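Local coordinates for putative lipoprotein (Bacteroides fragilis, PDB 4GBS) that is of uncharacterised function but is an HmuY-like lipoprotein that probably binds haem or a related ligand, at residues 66-71 / 78-83; 19-24 / 29-34; 43-46 / 51-54. All coordinates share one frame; numbering follows the deposited sequence.

Contact 1: 66-71 / 78-83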
ATOM      1  N   ASP A  66     -13.232  -0.213 -11.983  1.00 85.10           N
ATOM      2  CA  ASP A  66     -14.560  -0.093 -11.374  1.00 87.43           C
ATOM      3  C   ASP A  66     -14.520  -0.443  -9.883  1.00 89.29           C
ATOM      4  O   ASP A  66     -15.170   0.222  -9.079  1.00 88.67           O
ATOM      5  CB  ASP A  66     -15.589  -0.990 -12.103  1.00 94.99           C
ATOM      6  CG  ASP A  66     -15.883  -0.627 -13.556  1.00117.27           C
ATOM      7  OD1 ASP A  66     -14.990  -0.039 -14.220  1.00117.05           O
ATOM      8  OD2 ASP A  66     -16.998  -0.966 -14.045  1.00131.55           O
ATOM      9  N   THR A  67     -13.721  -1.445  -9.509  1.00 84.78           N
ATOM     10  CA  THR A  67     -13.680  -1.916  -8.136  1.00 82.04           C
ATOM     11  C   THR A  67     -12.219  -2.134  -7.710  1.00 80.89           C
ATOM     12  O   THR A  67     -11.399  -2.598  -8.505  1.00 82.12           O
ATOM     13  CB  THR A  67     -14.544  -3.200  -8.053  1.00 96.49           C
ATOM     14  OG1 THR A  67     -14.646  -3.622  -6.701  1.00104.56           O
ATOM     15  CG2 THR A  67     -14.050  -4.346  -8.959  1.00 92.92           C
ATOM     16  N   TRP A  68     -11.895  -1.741  -6.464  1.00 72.17           N
ATOM     17  CA  TRP A  68     -10.571  -1.843  -5.812  1.00 67.44           C
ATOM     18  C   TRP A  68     -10.671  -1.372  -4.360  1.00 68.55           C
ATOM     19  O   TRP A  68     -11.572  -0.600  -4.018  1.00 68.10           O
ATOM     20  CB  TRP A  68      -9.474  -1.053  -6.565  1.00 63.66           C
ATOM     21  CG  TRP A  68      -9.806   0.394  -6.814  1.00 63.51           C
ATOM     22  CD1 TRP A  68     -10.684   0.889  -7.736  1.00 67.79           C
ATOM     23  CD2 TRP A  68      -9.179   1.533  -6.206  1.00 60.87           C
ATOM     24  NE1 TRP A  68     -10.712   2.259  -7.674  1.00 65.41           N
ATOM     25  CE2 TRP A  68      -9.790   2.686  -6.753  1.00 64.55           C
ATOM     26  CE3 TRP A  68      -8.202   1.691  -5.204  1.00 59.82           C
ATOM     27  CZ2 TRP A  68      -9.444   3.982  -6.347  1.00 62.22           C
ATOM     28  CZ3 TRP A  68      -7.855   2.971  -4.808  1.00 60.05           C
ATOM     29  CH2 TRP A  68      -8.476   4.101  -5.373  1.00 61.22           C
ATOM     30  N   ASP A  69      -9.756  -1.834  -3.510  1.00 63.54           N
ATOM     31  CA  ASP A  69      -9.743  -1.459  -2.097  1.00 62.00           C
ATOM     32  C   ASP A  69      -8.569  -0.508  -1.803  1.00 63.99           C
ATOM     33  O   ASP A  69      -8.756   0.480  -1.077  1.00 65.59           O
ATOM     34  CB  ASP A  69      -9.687  -2.707  -1.216  1.00 64.04           C
ATOM     35  CG  ASP A  69     -10.938  -3.538  -1.357  1.00 75.93           C
ATOM     36  OD1 ASP A  69     -12.021  -2.952  -1.555  1.00 81.53           O
ATOM     37  OD2 ASP A  69     -10.839  -4.767  -1.280  1.00 82.53           O
ATOM     38  N   LEU A  70      -7.391  -0.774  -2.391  1.00 56.45           N
ATOM     39  CA  LEU A  70      -6.228   0.107  -2.259  1.00 53.59           C
ATOM     40  C   LEU A  70      -5.363   0.006  -3.522  1.00 55.58           C
ATOM     41  O   LEU A  70      -5.570  -0.883  -4.356  1.00 55.17           O
ATOM     42  CB  LEU A  70      -5.381  -0.159  -0.988  1.00 52.18           C
ATOM     43  CG  LEU A  70      -4.605  -1.477  -0.853  1.00 55.12           C
ATOM     44  CD1 LEU A  70      -3.410  -1.295   0.073  1.00 53.82           C
ATOM     45  CD2 LEU A  70      -5.518  -2.637  -0.430  1.00 53.90           C
ATOM     46  N   ALA A  71      -4.442   0.958  -3.680  1.00 51.07           N
ATOM     47  CA  ALA A  71      -3.548   1.024  -4.829  1.00 50.91           C
ATOM     48  C   ALA A  71      -2.167   1.465  -4.386  1.00 53.70           C
ATOM     49  O   ALA A  71      -2.044   2.251  -3.445  1.00 50.84           O
ATOM     50  CB  ALA A  71      -4.101   1.962  -5.897  1.00 51.89           C
ATOM     51  N   LYS A  78      -2.950   4.831  -2.033  1.00 48.82           N
ATOM     52  CA  LYS A  78      -4.224   5.538  -2.074  1.00 49.42           C
ATOM     53  C   LYS A  78      -5.300   4.496  -1.794  1.00 53.32           C
ATOM     54  O   LYS A  78      -5.085   3.298  -2.034  1.00 51.65           O
ATOM     55  CB  LYS A  78      -4.482   6.341  -3.369  1.00 51.62           C
ATOM     56  CG  LYS A  78      -4.781   5.532  -4.609  1.00 50.71           C
ATOM     57  CD  LYS A  78      -5.250   6.458  -5.726  1.00 51.64           C
ATOM     58  CE  LYS A  78      -5.562   5.675  -6.975  1.00 51.02           C
ATOM     59  NZ  LYS A  78      -6.078   6.569  -8.041  1.00 64.54           N
ATOM     60  N   THR A  79      -6.428   4.932  -1.238  1.00 50.47           N
ATOM     61  CA  THR A  79      -7.516   4.015  -0.933  1.00 51.22           C
ATOM     62  C   THR A  79      -8.713   4.425  -1.781  1.00 55.70           C
ATOM     63  O   THR A  79      -8.693   5.476  -2.423  1.00 54.16           O
ATOM     64  CB  THR A  79      -7.825   3.985   0.583  1.00 55.45           C
ATOM     65  OG1 THR A  79      -8.474   5.191   0.957  1.00 60.16           O
ATOM     66  CG2 THR A  79      -6.575   3.763   1.448  1.00 45.59           C
ATOM     67  N   ASN A  80      -9.736   3.577  -1.818  1.00 54.83           N
ATOM     68  CA  ASN A  80     -10.939   3.876  -2.580  1.00 56.84           C
ATOM     69  C   ASN A  80     -12.022   4.325  -1.619  1.00 61.35           C
ATOM     70  O   ASN A  80     -12.881   3.525  -1.259  1.00 62.33           O
ATOM     71  CB  ASN A  80     -11.358   2.639  -3.384  1.00 59.40           C
ATOM     72  CG  ASN A  80     -12.452   2.913  -4.359  1.00 79.12           C
ATOM     73  OD1 ASN A  80     -12.765   4.071  -4.674  1.00 71.97           O
ATOM     74  ND2 ASN A  80     -13.006   1.851  -4.908  1.00 73.05           N
ATOM     75  N   GLY A  81     -11.932   5.572  -1.150  1.00 57.76           N
ATOM     76  CA  GLY A  81     -12.848   6.099  -0.139  1.00 58.47           C
ATOM     77  C   GLY A  81     -12.650   5.463   1.233  1.00 63.63           C
ATOM     78  O   GLY A  81     -13.565   5.444   2.051  1.00 66.10           O
ATOM     79  N   GLY A  82     -11.462   4.922   1.471  1.00 59.56           N
ATOM     80  CA  GLY A  82     -11.113   4.244   2.715  1.00 60.74           C
ATOM     81  C   GLY A  82     -10.491   5.162   3.746  1.00 64.84           C
ATOM     82  O   GLY A  82     -10.302   6.356   3.490  1.00 64.12           O
ATOM     83  N   GLU A  83     -10.225   4.624   4.932  1.00 61.34           N
ATOM     84  CA  GLU A  83      -9.587   5.352   6.024  1.00 62.14           C
ATOM     85  C   GLU A  83      -8.662   4.380   6.760  1.00 65.53           C
ATOM     86  O   GLU A  83      -8.966   3.189   6.892  1.00 65.27           O
ATOM     87  CB  GLU A  83     -10.585   6.053   6.961  1.00 66.70           C
ATOM     88  CG  GLU A  83     -11.678   5.177   7.551  1.00 80.28           C
ATOM     89  CD  GLU A  83     -12.687   5.905   8.417  1.00 98.51           C
ATOM     90  OE1 GLU A  83     -12.721   7.159   8.395  1.00 90.10           O
ATOM     91  OE2 GLU A  83     -13.471   5.208   9.101  1.00 92.59           O
TER
HETATM   92  O   HOH W   1     -15.122   1.750  -7.084  1.00 66.34           O
HETATM   93  O   HOH W   2     -10.329   1.701   0.771  1.00 57.95           O
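The side-chain amide of Asn-80 lies flat over the indole of Trp-68, the two planes only 3° apart. Asn-80 CB sits over the centre of the six-membered ring, 3.5 Å from its centroid, as a CH-pi contact. Asn-80 CG follows over the same face, 3.6 Å from Trp-68 CE2. The aliphatic chain of Lys-78 touches the same indole. Its extended course brings CE to 3.7 Å from Trp-68 CH2, and its CG meets the methyl of Ala-71. Tyr-44 meets the indole edge-to-face.

The amide is also held by polar bonds. With CG anti to the backbone N (chi1 -171°), Asn-80 turns ND2 back to Trp-68 O, a hydrogen bond of 3.0 Å that lies close to the amide plane. A water accepts from Asn-80 ND2 and donates to Asp-66 O. The bond to Trp-68 O probably limits the rotation of the amide and favours the stack.

The backbones belong to an antiparallel beta hairpin, strands 70-73 and 76-79, at one side of a four-stranded sheet. Ala-71 and Lys-78 form its hydrogen-bonded pair: Ala-71 N reaches Lys-78 O at 2.9 Å, and Lys-78 N returns to Ala-71 O at 3.1 Å. Leu-70 and Thr-79 are the non-hydrogen-bonded pair. Further out, Asn-80 N gives Asp-69 O a weak bond, and a second water joins the same two atoms. On the other side of the strand, Asp-69 and Leu-70 both face Ile-45 in a classic beta bulge.

Among charged groups, Lys-78 NZ forms a salt bridge with Asp-64, and Lys-78 also makes a cation-pi contact with Trp-42. Asp-69 OD2 hydrogen-bonds His-48.

Contact 2: 19-24 / 29-34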
ATOM      1  N   GLY A  19       0.981 -10.701  -7.309  1.00 75.75           N
ATOM      2  CA  GLY A  19      -0.426 -10.836  -6.950  1.00 74.73           C
ATOM      3  C   GLY A  19      -0.615 -11.436  -5.571  1.00 76.98           C
ATOM      4  O   GLY A  19       0.218 -11.229  -4.684  1.00 74.45           O
ATOM      5  N   PHE A  20      -1.699 -12.202  -5.385  1.00 75.57           N
ATOM      6  CA  PHE A  20      -1.999 -12.865  -4.117  1.00 75.31           C
ATOM      7  C   PHE A  20      -1.220 -14.175  -4.096  1.00 84.03           C
ATOM      8  O   PHE A  20      -1.753 -15.244  -4.398  1.00 88.12           O
ATOM      9  CB  PHE A  20      -3.523 -13.043  -3.937  1.00 78.21           C
ATOM     10  CG  PHE A  20      -4.250 -11.760  -3.580  1.00 75.60           C
ATOM     11  CD1 PHE A  20      -4.494 -10.784  -4.541  1.00 75.00           C
ATOM     12  CD2 PHE A  20      -4.692 -11.531  -2.282  1.00 76.91           C
ATOM     13  CE1 PHE A  20      -5.157  -9.591  -4.204  1.00 73.27           C
ATOM     14  CE2 PHE A  20      -5.372 -10.342  -1.951  1.00 76.88           C
ATOM     15  CZ  PHE A  20      -5.597  -9.381  -2.913  1.00 72.44           C
ATOM     16  N   ILE A  21       0.085 -14.065  -3.768  1.00 79.42           N
ATOM     17  CA  ILE A  21       1.064 -15.156  -3.761  1.00 81.49           C
ATOM     18  C   ILE A  21       0.759 -16.168  -2.616  1.00 89.46           C
ATOM     19  O   ILE A  21       1.187 -17.319  -2.702  1.00 92.67           O
ATOM     20  CB  ILE A  21       2.519 -14.620  -3.678  1.00 81.61           C
ATOM     21  CG1 ILE A  21       2.779 -13.762  -2.411  1.00 77.86           C
ATOM     22  CG2 ILE A  21       2.879 -13.854  -4.961  1.00 80.30           C
ATOM     23  CD1 ILE A  21       4.258 -13.491  -2.119  1.00 77.92           C
ATOM     24  N   THR A  22      -0.008 -15.751  -1.591  1.00 85.87           N
ATOM     25  CA  THR A  22      -0.463 -16.602  -0.480  1.00 87.81           C
ATOM     26  C   THR A  22      -1.932 -16.246  -0.156  1.00 91.99           C
ATOM     27  O   THR A  22      -2.286 -15.065  -0.048  1.00 86.76           O
ATOM     28  CB  THR A  22       0.450 -16.462   0.750  1.00 90.38           C
ATOM     29  OG1 THR A  22       1.813 -16.680   0.378  1.00 94.29           O
ATOM     30  CG2 THR A  22       0.058 -17.388   1.895  1.00 86.46           C
ATOM     31  N   ILE A  23      -2.781 -17.273  -0.043  1.00 93.69           N
ATOM     32  CA  ILE A  23      -4.197 -17.151   0.312  1.00 94.26           C
ATOM     33  C   ILE A  23      -4.527 -18.262   1.311  1.00104.24           C
ATOM     34  O   ILE A  23      -4.275 -19.444   1.039  1.00108.38           O
ATOM     35  CB  ILE A  23      -5.145 -17.178  -0.919  1.00 98.42           C
ATOM     36  CG1 ILE A  23      -4.870 -16.004  -1.885  1.00 94.94           C
ATOM     37  CG2 ILE A  23      -6.605 -17.158  -0.459  1.00100.60           C
ATOM     38  CD1 ILE A  23      -5.530 -16.103  -3.245  1.00101.25           C
ATOM     39  N   ASP A  24      -5.068 -17.872   2.471  1.00100.87           N
ATOM     40  CA  ASP A  24      -5.531 -18.787   3.511  1.00105.07           C
ATOM     41  C   ASP A  24      -6.954 -18.363   3.867  1.00110.35           C
ATOM     42  O   ASP A  24      -7.155 -17.487   4.715  1.00106.64           O
ATOM     43  CB  ASP A  24      -4.581 -18.819   4.730  1.00105.47           C
ATOM     44  CG  ASP A  24      -4.935 -19.826   5.820  1.00119.71           C
ATOM     45  OD1 ASP A  24      -6.004 -20.484   5.709  1.00124.25           O
ATOM     46  OD2 ASP A  24      -4.144 -19.963   6.776  1.00125.45           O
ATOM     47  N   SER A  29      -6.505 -14.723   5.831  1.00 89.61           N
ATOM     48  CA  SER A  29      -5.204 -14.096   5.664  1.00 85.04           C
ATOM     49  C   SER A  29      -4.638 -14.353   4.264  1.00 87.10           C
ATOM     50  O   SER A  29      -5.198 -15.134   3.481  1.00 90.67           O
ATOM     51  CB  SER A  29      -4.233 -14.608   6.730  1.00 88.20           C
ATOM     52  OG  SER A  29      -3.793 -15.943   6.532  1.00 97.21           O
ATOM     53  N   GLY A  30      -3.539 -13.671   3.969  1.00 77.62           N
ATOM     54  CA  GLY A  30      -2.833 -13.816   2.711  1.00 76.34           C
ATOM     55  C   GLY A  30      -1.662 -12.868   2.571  1.00 76.51           C
ATOM     56  O   GLY A  30      -1.379 -12.065   3.474  1.00 73.09           O
ATOM     57  N   THR A  31      -1.002 -12.941   1.403  1.00 72.40           N
ATOM     58  CA  THR A  31       0.165 -12.143   1.069  1.00 68.27           C
ATOM     59  C   THR A  31       0.031 -11.654  -0.356  1.00 71.34           C
ATOM     60  O   THR A  31      -0.248 -12.432  -1.267  1.00 73.33           O
ATOM     61  CB  THR A  31       1.437 -12.972   1.282  1.00 70.97           C
ATOM     62  OG1 THR A  31       1.428 -13.497   2.613  1.00 76.39           O
ATOM     63  CG2 THR A  31       2.713 -12.183   1.031  1.00 62.16           C
ATOM     64  N   VAL A  32       0.244 -10.353  -0.534  1.00 65.36           N
ATOM     65  CA  VAL A  32       0.203  -9.672  -1.826  1.00 63.72           C
ATOM     66  C   VAL A  32       1.613  -9.189  -2.161  1.00 65.14           C
ATOM     67  O   VAL A  32       2.279  -8.622  -1.290  1.00 61.76           O
ATOM     68  CB  VAL A  32      -0.829  -8.499  -1.829  1.00 64.44           C
ATOM     69  CG1 VAL A  32      -0.861  -7.769  -3.170  1.00 63.24           C
ATOM     70  CG2 VAL A  32      -2.216  -8.988  -1.456  1.00 65.65           C
ATOM     71  N   ARG A  33       2.048  -9.402  -3.423  1.00 62.60           N
ATOM     72  CA  ARG A  33       3.329  -8.919  -3.935  1.00 61.82           C
ATOM     73  C   ARG A  33       3.079  -8.181  -5.256  1.00 65.83           C
ATOM     74  O   ARG A  33       2.436  -8.721  -6.156  1.00 68.07           O
ATOM     75  CB  ARG A  33       4.352 -10.066  -4.089  1.00 65.59           C
ATOM     76  CG  ARG A  33       5.763  -9.601  -4.471  1.00 71.65           C
ATOM     77  CD  ARG A  33       6.794 -10.728  -4.398  1.00 80.75           C
ATOM     78  NE  ARG A  33       8.149 -10.234  -4.673  1.00 90.02           N
ATOM     79  CZ  ARG A  33       8.780 -10.342  -5.841  1.00104.12           C
ATOM     80  NH1 ARG A  33       8.214 -10.994  -6.852  1.00 93.08           N
ATOM     81  NH2 ARG A  33      10.001  -9.838  -5.993  1.00 87.44           N
ATOM     82  N   VAL A  34       3.535  -6.921  -5.348  1.00 60.53           N
ATOM     83  CA  VAL A  34       3.351  -6.120  -6.559  1.00 60.62           C
ATOM     84  C   VAL A  34       4.662  -5.454  -6.967  1.00 63.46           C
ATOM     85  O   VAL A  34       5.489  -5.112  -6.117  1.00 62.18           O
ATOM     86  CB  VAL A  34       2.222  -5.037  -6.449  1.00 63.25           C
ATOM     87  CG1 VAL A  34       0.836  -5.667  -6.301  1.00 64.17           C
ATOM     88  CG2 VAL A  34       2.486  -4.016  -5.349  1.00 59.81           C
TER
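Val-32 CG2 sits over one face of the Phe-20 ring, 3.6 Å from the centroid and displaced toward the rim. The nearest ring atom is Phe-20 CE2, at 3.5 Å from Val-32 CG2. This CH-pi contact is made by two side chains that run side by side and point the same way. The Val-32 branch that touches is the one beside its backbone N; CG1 is anti to that N (chi1 179°).

Thr-22, Thr-31, Asp-24 and Ser-29 project from the other face of the sheet. Thr-22 and Thr-31 also lie alongside each other, with Thr-22 CB 3.6 Å from Thr-31 OG1. Ile-21 slants across the strand. Its CG1 lies between the backbone N and the carbonyl carbon (chi1 59°), which carries CD1 to 3.7 Å from Thr-31 CG2 and on toward Arg-33 CB. Near the turn, Asp-24 CB meets Ser-29 OG.

Backbone bonds join the strands at Gly-19/Arg-33, Thr-22/Thr-31 and Asp-24/Ser-29. Gly-19 N donates to Arg-33 O at 2.7 Å, and Arg-33 N answers to Gly-19 O. Thr-31 N binds Thr-22 O at 2.9 Å. The return bond from Thr-22 N to Thr-31 O is weak. Asp-24 and Ser-29 exchange another pair of bonds. Gly-30 CA comes to 3.1 Å from Thr-22 O.

Farther out, Thr-31 OG1 bonds Asp-193 on the neighbouring strand 189-195. Arg-33 forms a salt bridge with Glu-13, and Ile-52 packs on both Phe-20 and Val-32. Phe-20 centres an inverse gamma turn. Ile-21 and Thr-22 together face Thr-31, a classic beta bulge in an antiparallel hairpin at the edge of the large sheet.

Contact 3: 43-46 / 51-54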
ATOM      1  N   ASN A  43      -0.984   0.123  -8.960  1.00 57.20           N
ATOM      2  CA  ASN A  43      -1.222  -1.293  -8.772  1.00 57.63           C
ATOM      3  C   ASN A  43      -2.375  -1.397  -7.809  1.00 60.70           C
ATOM      4  O   ASN A  43      -2.249  -1.015  -6.633  1.00 58.61           O
ATOM      5  CB  ASN A  43       0.053  -2.002  -8.295  1.00 56.56           C
ATOM      6  CG  ASN A  43       1.184  -1.897  -9.276  1.00 71.60           C
ATOM      7  OD1 ASN A  43       1.279  -2.682 -10.220  1.00 72.26           O
ATOM      8  ND2 ASN A  43       2.052  -0.914  -9.079  1.00 59.63           N
ATOM      9  N   TYR A  44      -3.528  -1.806  -8.345  1.00 57.41           N
ATOM     10  CA  TYR A  44      -4.793  -1.903  -7.626  1.00 56.03           C
ATOM     11  C   TYR A  44      -4.953  -3.284  -7.023  1.00 61.45           C
ATOM     12  O   TYR A  44      -4.709  -4.289  -7.686  1.00 62.63           O
ATOM     13  CB  TYR A  44      -5.974  -1.578  -8.558  1.00 57.40           C
ATOM     14  CG  TYR A  44      -5.867  -0.205  -9.184  1.00 57.61           C
ATOM     15  CD1 TYR A  44      -6.344   0.929  -8.519  1.00 57.61           C
ATOM     16  CD2 TYR A  44      -5.275  -0.030 -10.435  1.00 59.14           C
ATOM     17  CE1 TYR A  44      -6.232   2.200  -9.085  1.00 57.28           C
ATOM     18  CE2 TYR A  44      -5.177   1.234 -11.019  1.00 59.40           C
ATOM     19  CZ  TYR A  44      -5.662   2.346 -10.342  1.00 63.79           C
ATOM     20  OH  TYR A  44      -5.560   3.596 -10.912  1.00 64.02           O
ATOM     21  N   ILE A  45      -5.338  -3.313  -5.741  1.00 57.33           N
ATOM     22  CA  ILE A  45      -5.545  -4.526  -4.967  1.00 58.04           C
ATOM     23  C   ILE A  45      -6.998  -4.582  -4.552  1.00 64.99           C
ATOM     24  O   ILE A  45      -7.530  -3.620  -3.993  1.00 64.33           O
ATOM     25  CB  ILE A  45      -4.588  -4.579  -3.741  1.00 58.70           C
ATOM     26  CG1 ILE A  45      -3.111  -4.361  -4.159  1.00 57.92           C
ATOM     27  CG2 ILE A  45      -4.769  -5.868  -2.933  1.00 58.88           C
ATOM     28  CD1 ILE A  45      -2.388  -3.462  -3.284  1.00 62.53           C
ATOM     29  N   ASN A  46      -7.635  -5.710  -4.821  1.00 64.32           N
ATOM     30  CA  ASN A  46      -9.002  -5.943  -4.413  1.00 65.54           C
ATOM     31  C   ASN A  46      -8.988  -7.127  -3.440  1.00 70.72           C
ATOM     32  O   ASN A  46      -8.810  -8.284  -3.837  1.00 72.08           O
ATOM     33  CB  ASN A  46      -9.909  -6.157  -5.626  1.00 67.83           C
ATOM     34  CG  ASN A  46     -11.377  -6.118  -5.314  1.00 83.17           C
ATOM     35  OD1 ASN A  46     -11.839  -6.575  -4.263  1.00 73.05           O
ATOM     36  ND2 ASN A  46     -12.150  -5.638  -6.268  1.00 77.15           N
ATOM     37  N   GLN A  51      -7.958 -10.120  -6.183  1.00 81.10           N
ATOM     38  CA  GLN A  51      -7.537  -9.782  -7.537  1.00 81.71           C
ATOM     39  C   GLN A  51      -6.674  -8.517  -7.565  1.00 81.75           C
ATOM     40  O   GLN A  51      -6.829  -7.602  -6.742  1.00 76.29           O
ATOM     41  CB  GLN A  51      -8.757  -9.586  -8.448  1.00 85.89           C
ATOM     42  CG  GLN A  51      -9.569 -10.849  -8.715  1.00109.79           C
ATOM     43  CD  GLN A  51     -10.806 -10.567  -9.535  1.00139.44           C
ATOM     44  OE1 GLN A  51     -11.387  -9.471  -9.492  1.00134.23           O
ATOM     45  NE2 GLN A  51     -11.280 -11.577 -10.255  1.00140.08           N
ATOM     46  N   ILE A  52      -5.767  -8.488  -8.550  1.00 80.55           N
ATOM     47  CA  ILE A  52      -4.773  -7.452  -8.815  1.00 77.45           C
ATOM     48  C   ILE A  52      -5.001  -6.923 -10.216  1.00 82.11           C
ATOM     49  O   ILE A  52      -5.381  -7.669 -11.117  1.00 85.99           O
ATOM     50  CB  ILE A  52      -3.354  -8.088  -8.611  1.00 81.00           C
ATOM     51  CG1 ILE A  52      -3.025  -8.266  -7.115  1.00 79.28           C
ATOM     52  CG2 ILE A  52      -2.202  -7.403  -9.367  1.00 81.10           C
ATOM     53  CD1 ILE A  52      -3.002  -7.038  -6.293  1.00 81.32           C
ATOM     54  N   ASP A  53      -4.833  -5.616 -10.376  1.00 75.80           N
ATOM     55  CA  ASP A  53      -4.975  -4.932 -11.653  1.00 77.02           C
ATOM     56  C   ASP A  53      -4.028  -3.741 -11.637  1.00 74.87           C
ATOM     57  O   ASP A  53      -3.483  -3.402 -10.589  1.00 68.45           O
ATOM     58  CB  ASP A  53      -6.456  -4.522 -11.913  1.00 80.97           C
ATOM     59  CG  ASP A  53      -6.842  -4.267 -13.368  1.00 98.92           C
ATOM     60  OD1 ASP A  53      -5.978  -4.472 -14.265  1.00103.35           O
ATOM     61  OD2 ASP A  53      -8.024  -3.930 -13.617  1.00101.97           O
ATOM     62  N   SER A  54      -3.800  -3.136 -12.794  1.00 74.32           N
ATOM     63  CA  SER A  54      -2.947  -1.964 -12.897  1.00 72.38           C
ATOM     64  C   SER A  54      -3.470  -1.044 -13.989  1.00 78.02           C
ATOM     65  O   SER A  54      -4.228  -1.470 -14.859  1.00 81.23           O
ATOM     66  CB  SER A  54      -1.499  -2.359 -13.169  1.00 75.68           C
ATOM     67  OG  SER A  54      -1.364  -2.876 -14.483  1.00 92.29           O
TER
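An antiparallel beta hairpin joins strands 43-46 and 51-54, and Ile-45 meets Ile-52 on one of its faces. The two side chains lie side by side and point the same way. Ile-52 CD1 is the touching end: it comes to 3.4 Å from Ile-45 CG1 and also nears Tyr-44 O. Chi2 of -60° bends that terminal methyl of Ile-52 back toward the partner strand. Asn-43 and Ser-54 share this face more loosely, with Asn-43 OD1 4.1 Å from Ser-54 CB.

Tyr-44 points to the opposite face, with Asp-53, Asn-46 and Gln-51. Its ring presents an edge to the neighbouring backbone, with CD2 3.9 Å from Ser-54 CA and Asp-53 O also near the ring plane. Asp-53 is the cross-strand partner of Tyr-44, but its carboxylate turns along its own strand, where OD1 takes a weak bond from Ser-54 N. The Tyr-44 ring is placed from outside the hairpin as well, since its OH bonds Asp-64.

Two hydrogen-bonded pairs hold the backbones. Tyr-44 N donates to Asp-53 O at 2.8 Å, and Asp-53 N to Tyr-44 O at 3.0 Å. Asn-46 N reaches Gln-51 O at 2.8 Å. Gln-51 N returns to Asn-46 O at 3.1 Å. Asn-46 OD1 accepts from Thr-49 N in the connecting loop, and Gln-51 OE1 bonds Thr-49 OG1.

On its other flank strand 43-46 bonds strand 70-73, through Asn-43 to Ile-72 and Ile-45 to Leu-70, which puts strand 51-54 at the outside of a four-stranded antiparallel sheet. The isoleucine face of this hairpin packs against the hairpin of strands 19-24 and 29-35, Ile-45 on Phe-20 and Ile-52 on Val-34.

In the fold
From the N terminus, the chain first closes contact 2, a hairpin at the edge of the nine-stranded sheet. Contact 3 follows as the first hairpin of the smaller four-stranded sheet, and contact 1 comes last as its second hairpin. The three loops run in series, and none encloses or crosses another. Contacts 1 and 3 share one sheet, where strands 43-46 and 70-73 are neighbours; their centres are 10 Å apart. Contact 3 also touches contact 2 through Phe-20 and Gly-19, so it links the two sheets. Contacts 1 and 2 do not touch: their nearest atoms are about 7 Å apart.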